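Local coordinates for protein UDP-N-acetylenolpyruvoylglucosamine reductase (PDB 3TX1) that binds FAD and probably catalyses the NADPH-dependent reduction of UDP-N-acetylenolpyruvoylglucosamine to UDP-N-acetylmuramate, a step of peptidoglycan biosynthesis, at residues A[81-86]-A[100-105]. Sequence-based numbering, arbitrary orientation.
Sequences LTILGN and VILHLD. With FAD (flavin-adenine dinucleotide), chain B.
The imidazole of H103, not a backbone amide, binds the carbonyl oxygen of L84: ND1 donates to L84 O (2.8 Å), where the amide of L104, its N 4.4 Å from that oxygen, would otherwise continue the parallel ladder. The two strands, 81-84 and 100-103, are parallel neighbours in the small mixed sheet of the PCMH-type FAD-binding domain, with 81-84 at its margin and 100-103 inside, flanked on its other side by strand 54-60. With CG anti to the backbone N (chi1 -172°), H103 swings its ring across to strand 81-84. L84 O lies close to the ring plane, whereas ND1 stands above the plane of that carbonyl. Y46 meets the same ring edge-to-face.

Behind it the ladder is regular. T82 N bonds to V100 O and L102 N to T82 O, each at 2.7 Å, so T82 is gripped through both its amide and its carbonyl; L84 N then bonds to L102 O. On the face shared with H103, I101 lies alongside T82, and its CG2 branch packs on CB of L84 at 3.8 Å. On the other face L102 leans toward two side chains of the neighbouring strand: its CG touches CD1 of L81, and its CD1 meets CD1 of I83 at 3.9 Å. V71 of helix 64-76 touches both L81 and L102 there.

The outer edge of 81-84 and the loop residues G85 and N86 serve the cofactor. I83 O accepts a bond from the FAD ribose hydroxyl O2B, while CG2 of I83 packs against the adenine. Beyond, N86 N reaches phosphate oxygen O1P at 3.2 Å with a nearly straight N-H. From the other segment, L104 sends CD1 to the adenine amino nitrogen N6A, 3.5 Å away.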
# COMPACT_ATOMS: atom_id res chain seq x y z
N LEU A 81 -11.71 -4.31 12.34
CA LEU A 81 -11.90 -3.92 10.95
C LEU A 81 -10.55 -3.65 10.28
O LEU A 81 -9.66 -3.05 10.88
CB LEU A 81 -12.80 -2.68 10.91
CG LEU A 81 -12.82 -1.72 9.70
CD1 LEU A 81 -13.87 -2.06 8.64
CD2 LEU A 81 -13.09 -0.34 10.27
N THR A 82 -10.38 -4.07 9.04
CA THR A 82 -9.13 -3.80 8.36
C THR A 82 -9.43 -3.15 7.03
O THR A 82 -10.41 -3.50 6.36
CB THR A 82 -8.30 -5.07 8.04
OG1 THR A 82 -8.33 -6.00 9.13
CG2 THR A 82 -6.83 -4.68 7.68
N ILE A 83 -8.56 -2.22 6.64
CA ILE A 83 -8.68 -1.60 5.36
C ILE A 83 -7.60 -2.15 4.51
O ILE A 83 -6.44 -2.09 4.89
CB ILE A 83 -8.36 -0.12 5.43
CG1 ILE A 83 -9.10 0.47 6.61
CG2 ILE A 83 -8.74 0.55 4.11
CD1 ILE A 83 -10.58 0.17 6.52
N LEU A 84 -7.98 -2.66 3.35
CA LEU A 84 -7.03 -3.17 2.40
C LEU A 84 -7.03 -2.31 1.13
O LEU A 84 -8.05 -2.11 0.50
CB LEU A 84 -7.38 -4.61 2.06
CG LEU A 84 -6.68 -5.23 0.85
CD1 LEU A 84 -5.26 -5.69 1.18
CD2 LEU A 84 -7.53 -6.39 0.36
N GLY A 85 -5.87 -1.79 0.77
CA GLY A 85 -5.71 -1.05 -0.49
C GLY A 85 -5.49 -2.16 -1.49
O GLY A 85 -6.35 -3.04 -1.59
N ASN A 86 -4.32 -2.15 -2.17
CA ASN A 86 -3.92 -3.19 -3.17
C ASN A 86 -2.81 -4.12 -2.63
O ASN A 86 -2.12 -4.82 -3.40
CB ASN A 86 -3.48 -2.56 -4.50
CG ASN A 86 -4.51 -1.59 -5.05
OD1 ASN A 86 -5.68 -1.69 -4.75
ND2 ASN A 86 -4.07 -0.66 -5.88
N VAL A 100 -13.84 -7.68 9.62
CA VAL A 100 -14.29 -7.23 8.32
C VAL A 100 -13.14 -6.50 7.64
O VAL A 100 -12.48 -5.66 8.25
CB VAL A 100 -15.45 -6.23 8.49
CG1 VAL A 100 -15.82 -5.52 7.19
CG2 VAL A 100 -16.66 -6.91 9.10
N ILE A 101 -12.91 -6.83 6.38
CA ILE A 101 -11.91 -6.16 5.57
C ILE A 101 -12.68 -5.30 4.57
O ILE A 101 -13.61 -5.80 3.92
CB ILE A 101 -10.98 -7.17 4.83
CG1 ILE A 101 -10.00 -7.86 5.79
CG2 ILE A 101 -10.17 -6.49 3.74
CD1 ILE A 101 -10.64 -8.83 6.77
N LEU A 102 -12.33 -4.02 4.49
CA LEU A 102 -12.94 -3.07 3.56
C LEU A 102 -11.97 -2.74 2.46
O LEU A 102 -10.84 -2.35 2.73
CB LEU A 102 -13.21 -1.76 4.25
CG LEU A 102 -14.49 -1.27 4.89
CD1 LEU A 102 -14.22 0.17 5.26
CD2 LEU A 102 -15.61 -1.32 3.88
N HIS A 103 -12.46 -2.82 1.24
CA HIS A 103 -11.67 -2.56 0.08
C HIS A 103 -12.44 -1.51 -0.70
O HIS A 103 -13.58 -1.71 -1.14
CB HIS A 103 -11.47 -3.89 -0.67
CG HIS A 103 -10.50 -3.81 -1.83
ND1 HIS A 103 -9.22 -3.41 -1.69
CD2 HIS A 103 -10.66 -4.13 -3.18
CE1 HIS A 103 -8.61 -3.43 -2.90
NE2 HIS A 103 -9.50 -3.87 -3.81
N LEU A 104 -11.80 -0.37 -0.89
CA LEU A 104 -12.48 0.75 -1.49
C LEU A 104 -12.18 0.88 -2.95
O LEU A 104 -12.06 1.95 -3.49
CB LEU A 104 -12.09 2.02 -0.77
CG LEU A 104 -12.00 1.91 0.72
CD1 LEU A 104 -11.12 2.97 1.28
CD2 LEU A 104 -13.35 1.98 1.35
N ASP A 105 -12.06 -0.25 -3.58
CA ASP A 105 -11.76 -0.35 -4.99
C ASP A 105 -12.72 0.52 -5.80
O ASP A 105 -12.29 1.20 -6.73
CB ASP A 105 -11.91 -1.79 -5.43
CG ASP A 105 -10.88 -2.20 -6.45
OD1 ASP A 105 -10.27 -1.30 -7.07
OD2 ASP A 105 -10.65 -3.41 -6.61
PA FAD B . -1.76 -1.81 1.08
O1A FAD B . -3.06 -2.38 0.64
O2A FAD B . -0.49 -2.59 0.89
O5B FAD B . -1.81 -1.53 2.66
C5B FAD B . -0.87 -0.54 3.06
C4B FAD B . -1.22 0.07 4.40
O4B FAD B . -2.08 1.19 4.23
C3B FAD B . -1.92 -0.84 5.39
O3B FAD B . -1.61 -0.33 6.70
C2B FAD B . -3.39 -0.54 5.06
O2B FAD B . -4.38 -0.85 6.05
C1B FAD B . -3.32 0.95 4.89
N9A FAD B . -4.34 1.40 3.97
C8A FAD B . -4.56 0.99 2.71
N7A FAD B . -5.56 1.73 2.17
C5A FAD B . -5.99 2.65 3.07
C6A FAD B . -7.03 3.71 3.19
N6A FAD B . -7.90 4.01 2.18
N1A FAD B . -7.09 4.38 4.35
C2A FAD B . -6.27 4.14 5.37
N3A FAD B . -5.34 3.18 5.36
C4A FAD B . -5.16 2.42 4.27
N1 FAD B . 6.43 2.57 -1.52
C2 FAD B . 7.08 3.76 -1.58
O2 FAD B . 6.86 4.62 -0.72
N3 FAD B . 7.95 4.09 -2.55
C4 FAD B . 8.29 3.27 -3.53
O4 FAD B . 9.14 3.60 -4.40
C4X FAD B . 7.62 1.96 -3.54
N5 FAD B . 7.90 1.09 -4.50
C5X FAD B . 7.31 -0.12 -4.55
C6 FAD B . 7.64 -0.97 -5.59
C7 FAD B . 7.05 -2.20 -5.69
C7M FAD B . 7.43 -3.12 -6.83
C8 FAD B . 6.05 -2.57 -4.66
C8M FAD B . 5.38 -3.89 -4.70
C9 FAD B . 5.73 -1.73 -3.63
C9A FAD B . 6.34 -0.50 -3.53
N10 FAD B . 6.01 0.40 -2.49
C10 FAD B . 6.65 1.65 -2.47
C1' FAD B . 5.04 0.01 -1.44
C2' FAD B . 3.63 0.41 -1.81
O2' FAD B . 3.53 0.67 -3.20
C3' FAD B . 3.21 1.67 -1.08
O3' FAD B . 3.42 1.44 0.30
C4' FAD B . 1.73 1.96 -1.35
O4' FAD B . 1.42 3.34 -1.14
C5' FAD B . 0.80 1.05 -0.57
O5' FAD B . -0.42 1.02 -1.26
P FAD B . -1.54 -0.07 -1.04
O1P FAD B . -2.79 0.58 -1.52
O2P FAD B . -1.01 -1.28 -1.72
O3P FAD B . -1.56 -0.34 0.50